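Local coordinates for protein 2-Keto-3-deoxy-(6-phospho-)gluconate aldolase (Thermoproteus tenax, PDB 2R91) that belongs to the dihydrodipicolinate synthetase family of aldolases and folds as a TIM barrel, at residues A[110-118]-A[143-151]. Numbering follows the deposited sequence.
Sequences IAKYFRDLC and AKELGCIRG
C118 and C148 are joined by a disulfide, and the contact illustrates how one covalent link can be combined with helix-end recognition and apolar packing. C118 SG and C148 SG lie 2.1 Å apart with a chi3 of 74°. The two halves reach it differently: C118 SG is anti to its own carbonyl carbon, whereas C148 SG sits between its N and carbonyl carbon (chi1 66°), which brings it round to the helix. About one turn earlier in the helix, R115 runs extended from CG to NE and turns the edge of its guanidinium to the end of helix 140-146. R115 NE donates to L146 O at 3.0 Å, almost straight at 177°. The oxygen lies in the guanidinium plane, although the donor is tilted out of the carbonyl plane. A weak, bent bond of 2.8 Å joins R115 NH2 to E145 O, so two successive carbonyls meet the same edge; A111 CB lies over one face of the guanidinium, toward its rim. The chain then turns at G147, whose positive phi ends the helical course. In this TIM barrel, helix 107-120 and helix 140-146 are neighbours on the outside of the eight-stranded parallel barrel, and the second leads through this turn into strand 149-154. Deeper in, L146 forks against the helix. L146 CD2 rests 3.6 Å from A111 CA, while L146 CD1 lies 3.9 Å from F114 CB and approaches the ring obliquely. I149 CD1 also meets that ring obliquely, 4.2 Å from F114 CD1. F114 and I149 both pack on L127 of strand 125-129, and F114 also touches S96 of strand 93-96. Another flank of the helix meets the second subunit, where K112 makes a cation-pi contact with Y263 of that neighbouring chain.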
ATOM      1  N   ILE A 110      -3.610  -2.968  21.779  1.00 21.14           N
ATOM      2  CA  ILE A 110      -3.014  -4.220  21.289  1.00 21.64           C
ATOM      3  C   ILE A 110      -2.226  -4.924  22.404  1.00 20.29           C
ATOM      4  O   ILE A 110      -2.301  -6.136  22.559  1.00 21.19           O
ATOM      5  CB  ILE A 110      -2.044  -3.985  20.081  1.00 22.56           C
ATOM      6  CG1 ILE A 110      -2.712  -3.209  18.943  1.00 22.72           C
ATOM      7  CG2 ILE A 110      -1.479  -5.317  19.578  1.00 20.41           C
ATOM      8  CD1 ILE A 110      -4.019  -3.783  18.583  1.00 24.49           C
ATOM      9  N   ALA A 111      -1.443  -4.164  23.149  1.00 21.60           N
ATOM     10  CA  ALA A 111      -0.599  -4.743  24.206  1.00 22.34           C
ATOM     11  C   ALA A 111      -1.426  -5.342  25.318  1.00 21.91           C
ATOM     12  O   ALA A 111      -1.105  -6.408  25.802  1.00 22.59           O
ATOM     13  CB  ALA A 111       0.356  -3.675  24.793  1.00 22.20           C
ATOM     14  N   LYS A 112      -2.468  -4.631  25.748  1.00 22.22           N
ATOM     15  CA  LYS A 112      -3.350  -5.124  26.806  1.00 22.25           C
ATOM     16  C   LYS A 112      -3.984  -6.437  26.389  1.00 20.84           C
ATOM     17  O   LYS A 112      -4.027  -7.378  27.182  1.00 21.03           O
ATOM     18  CB  LYS A 112      -4.463  -4.097  27.146  1.00 23.72           C
ATOM     19  CG  LYS A 112      -5.415  -4.591  28.252  1.00 24.60           C
ATOM     20  CD  LYS A 112      -6.314  -3.478  28.779  1.00 26.24           C
ATOM     21  CE  LYS A 112      -7.341  -3.995  29.814  1.00 26.86           C
ATOM     22  NZ  LYS A 112      -6.704  -4.748  30.931  1.00 30.63           N
ATOM     23  N   TYR A 113      -4.480  -6.497  25.152  1.00 19.80           N
ATOM     24  CA  TYR A 113      -5.032  -7.741  24.599  1.00 19.71           C
ATOM     25  C   TYR A 113      -4.106  -8.944  24.785  1.00 19.98           C
ATOM     26  O   TYR A 113      -4.501  -9.977  25.343  1.00 19.27           O
ATOM     27  CB  TYR A 113      -5.346  -7.586  23.100  1.00 19.10           C
ATOM     28  CG  TYR A 113      -5.887  -8.878  22.494  1.00 19.21           C
ATOM     29  CD1 TYR A 113      -7.209  -9.297  22.764  1.00 18.58           C
ATOM     30  CD2 TYR A 113      -5.076  -9.699  21.683  1.00 17.73           C
ATOM     31  CE1 TYR A 113      -7.724 -10.483  22.232  1.00 18.63           C
ATOM     32  CE2 TYR A 113      -5.564 -10.856  21.144  1.00 17.94           C
ATOM     33  CZ  TYR A 113      -6.893 -11.260  21.420  1.00 20.57           C
ATOM     34  OH  TYR A 113      -7.388 -12.426  20.877  1.00 19.66           O
ATOM     35  N   PHE A 114      -2.879  -8.830  24.278  1.00 19.51           N
ATOM     36  CA  PHE A 114      -1.920  -9.937  24.404  1.00 19.68           C
ATOM     37  C   PHE A 114      -1.508 -10.187  25.839  1.00 20.25           C
ATOM     38  O   PHE A 114      -1.421 -11.318  26.242  1.00 21.32           O
ATOM     39  CB  PHE A 114      -0.678  -9.740  23.489  1.00 19.11           C
ATOM     40  CG  PHE A 114      -0.965 -10.043  22.027  1.00 17.96           C
ATOM     41  CD1 PHE A 114      -1.027 -11.347  21.582  1.00 19.03           C
ATOM     42  CD2 PHE A 114      -1.156  -9.017  21.116  1.00 18.51           C
ATOM     43  CE1 PHE A 114      -1.305 -11.658  20.246  1.00 18.47           C
ATOM     44  CE2 PHE A 114      -1.440  -9.305  19.783  1.00 18.67           C
ATOM     45  CZ  PHE A 114      -1.506 -10.645  19.344  1.00 17.52           C
ATOM     46  N   ARG A 115      -1.301  -9.145  26.626  1.00 21.71           N
ATOM     47  CA  ARG A 115      -0.898  -9.389  28.024  1.00 24.88           C
ATOM     48  C   ARG A 115      -1.998 -10.083  28.840  1.00 24.63           C
ATOM     49  O   ARG A 115      -1.727 -10.989  29.626  1.00 24.43           O
ATOM     50  CB  ARG A 115      -0.435  -8.093  28.671  1.00 25.50           C
ATOM     51  CG  ARG A 115       0.927  -7.693  28.114  1.00 28.25           C
ATOM     52  CD  ARG A 115       1.269  -6.278  28.436  1.00 30.61           C
ATOM     53  NE  ARG A 115       2.592  -5.910  27.934  1.00 32.60           N
ATOM     54  CZ  ARG A 115       3.032  -4.657  27.848  1.00 34.41           C
ATOM     55  NH1 ARG A 115       2.234  -3.650  28.210  1.00 34.78           N
ATOM     56  NH2 ARG A 115       4.263  -4.401  27.401  1.00 33.85           N
ATOM     57  N   ASP A 116      -3.245  -9.700  28.608  1.00 24.48           N
ATOM     58  CA  ASP A 116      -4.358 -10.401  29.227  1.00 25.30           C
ATOM     59  C   ASP A 116      -4.423 -11.879  28.845  1.00 24.92           C
ATOM     60  O   ASP A 116      -4.749 -12.748  29.660  1.00 23.92           O
ATOM     61  CB  ASP A 116      -5.665  -9.727  28.854  1.00 26.67           C
ATOM     62  CG  ASP A 116      -5.914  -8.479  29.658  1.00 29.31           C
ATOM     63  OD1 ASP A 116      -5.052  -8.123  30.497  1.00 30.50           O
ATOM     64  OD2 ASP A 116      -6.959  -7.846  29.434  1.00 29.88           O
ATOM     65  N   LEU A 117      -4.135 -12.180  27.584  1.00 24.28           N
ATOM     66  CA  LEU A 117      -4.093 -13.569  27.159  1.00 24.66           C
ATOM     67  C   LEU A 117      -2.996 -14.348  27.881  1.00 24.32           C
ATOM     68  O   LEU A 117      -3.217 -15.476  28.371  1.00 25.54           O
ATOM     69  CB  LEU A 117      -3.829 -13.608  25.656  1.00 25.58           C
ATOM     70  CG  LEU A 117      -4.663 -14.501  24.769  1.00 28.12           C
ATOM     71  CD1 LEU A 117      -6.143 -14.532  25.217  1.00 27.07           C
ATOM     72  CD2 LEU A 117      -4.514 -13.995  23.306  1.00 25.57           C
ATOM     73  N   CYS A 118      -1.802 -13.770  27.933  1.00 24.68           N
ATOM     74  CA  CYS A 118      -0.689 -14.418  28.643  1.00 27.92           C
ATOM     75  C   CYS A 118      -1.002 -14.676  30.128  1.00 28.64           C
ATOM     76  O   CYS A 118      -0.586 -15.693  30.687  1.00 29.90           O
ATOM     77  CB  CYS A 118       0.597 -13.591  28.522  1.00 29.67           C
ATOM     78  SG  CYS A 118       1.319 -13.525  26.817  1.00 32.06           S
ATOM     79  N   ALA A 143       6.666  -7.397  19.290  1.00 24.07           N
ATOM     80  CA  ALA A 143       6.449  -8.689  19.930  1.00 24.68           C
ATOM     81  C   ALA A 143       7.311  -8.868  21.204  1.00 25.72           C
ATOM     82  O   ALA A 143       6.829  -9.367  22.252  1.00 24.09           O
ATOM     83  CB  ALA A 143       6.703  -9.813  18.934  1.00 23.20           C
ATOM     84  N   LYS A 144       8.569  -8.437  21.116  1.00 25.64           N
ATOM     85  CA  LYS A 144       9.456  -8.442  22.279  1.00 27.51           C
ATOM     86  C   LYS A 144       8.941  -7.500  23.364  1.00 27.53           C
ATOM     87  O   LYS A 144       8.941  -7.864  24.548  1.00 26.98           O
ATOM     88  CB  LYS A 144      10.891  -8.032  21.889  1.00 28.28           C
ATOM     89  CG  LYS A 144      11.875  -8.063  23.075  1.00 29.24           C
ATOM     90  CD  LYS A 144      13.265  -7.545  22.701  1.00 29.89           C
ATOM     91  CE  LYS A 144      14.255  -7.705  23.888  1.00 31.98           C
ATOM     92  NZ  LYS A 144      15.549  -6.997  23.601  1.00 34.62           N
ATOM     93  N   GLU A 145       8.514  -6.307  22.942  1.00 29.75           N
ATOM     94  CA  GLU A 145       7.936  -5.249  23.814  1.00 33.24           C
ATOM     95  C   GLU A 145       6.696  -5.725  24.588  1.00 32.94           C
ATOM     96  O   GLU A 145       6.374  -5.157  25.646  1.00 34.15           O
ATOM     97  CB  GLU A 145       7.619  -3.939  23.018  1.00 34.03           C
ATOM     98  CG  GLU A 145       8.865  -3.016  22.699  1.00 39.29           C
ATOM     99  CD  GLU A 145       8.718  -1.933  21.537  1.00 40.35           C
ATOM    100  OE1 GLU A 145       7.976  -2.107  20.514  1.00 42.90           O
ATOM    101  OE2 GLU A 145       9.419  -0.893  21.626  1.00 43.59           O
ATOM    102  N   LEU A 146       6.007  -6.761  24.092  1.00 30.54           N
ATOM    103  CA  LEU A 146       4.841  -7.313  24.800  1.00 29.33           C
ATOM    104  C   LEU A 146       5.261  -8.052  26.051  1.00 30.76           C
ATOM    105  O   LEU A 146       4.528  -8.075  27.046  1.00 31.16           O
ATOM    106  CB  LEU A 146       4.017  -8.253  23.914  1.00 26.91           C
ATOM    107  CG  LEU A 146       3.329  -7.636  22.710  1.00 27.14           C
ATOM    108  CD1 LEU A 146       2.679  -8.743  21.855  1.00 25.19           C
ATOM    109  CD2 LEU A 146       2.286  -6.589  23.155  1.00 26.09           C
ATOM    110  N   GLY A 147       6.436  -8.671  25.995  1.00 31.17           N
ATOM    111  CA  GLY A 147       7.042  -9.304  27.172  1.00 31.74           C
ATOM    112  C   GLY A 147       6.593 -10.705  27.587  1.00 32.69           C
ATOM    113  O   GLY A 147       6.946 -11.160  28.682  1.00 33.90           O
ATOM    114  N   CYS A 148       5.809 -11.396  26.761  1.00 30.77           N
ATOM    115  CA  CYS A 148       5.285 -12.706  27.163  1.00 30.85           C
ATOM    116  C   CYS A 148       5.079 -13.699  25.998  1.00 29.42           C
ATOM    117  O   CYS A 148       4.545 -14.801  26.180  1.00 29.85           O
ATOM    118  CB  CYS A 148       3.977 -12.544  27.953  1.00 32.27           C
ATOM    119  SG  CYS A 148       2.617 -11.868  26.972  1.00 34.01           S
ATOM    120  N   ILE A 149       5.509 -13.310  24.811  1.00 28.15           N
ATOM    121  CA  ILE A 149       5.294 -14.128  23.622  1.00 26.79           C
ATOM    122  C   ILE A 149       6.357 -15.212  23.590  1.00 26.70           C
ATOM    123  O   ILE A 149       7.532 -14.911  23.738  1.00 26.08           O
ATOM    124  CB  ILE A 149       5.391 -13.236  22.349  1.00 26.80           C
ATOM    125  CG1 ILE A 149       4.274 -12.155  22.336  1.00 26.00           C
ATOM    126  CG2 ILE A 149       5.352 -14.074  21.084  1.00 25.46           C
ATOM    127  CD1 ILE A 149       2.862 -12.710  22.448  1.00 24.66           C
ATOM    128  N   ARG A 150       5.959 -16.462  23.387  1.00 27.29           N
ATOM    129  CA  ARG A 150       6.902 -17.586  23.374  1.00 27.91           C
ATOM    130  C   ARG A 150       6.917 -18.337  22.023  1.00 26.86           C
ATOM    131  O   ARG A 150       7.537 -19.403  21.865  1.00 25.39           O
ATOM    132  CB  ARG A 150       6.596 -18.523  24.565  1.00 30.91           C
ATOM    133  CG  ARG A 150       6.955 -17.844  25.913  1.00 35.20           C
ATOM    134  CD  ARG A 150       6.299 -18.474  27.117  1.00 39.24           C
ATOM    135  NE  ARG A 150       6.900 -19.752  27.441  1.00 43.12           N
ATOM    136  CZ  ARG A 150       6.360 -20.653  28.268  1.00 45.09           C
ATOM    137  NH1 ARG A 150       5.176 -20.438  28.868  1.00 45.15           N
ATOM    138  NH2 ARG A 150       7.007 -21.791  28.477  1.00 46.00           N
ATOM    139  N   GLY A 151       6.233 -17.768  21.046  1.00 23.16           N
ATOM    140  CA  GLY A 151       6.144 -18.404  19.756  1.00 22.95           C
ATOM    141  C   GLY A 151       5.548 -17.440  18.765  1.00 21.66           C
ATOM    142  O   GLY A 151       4.799 -16.529  19.147  1.00 19.49           O
TER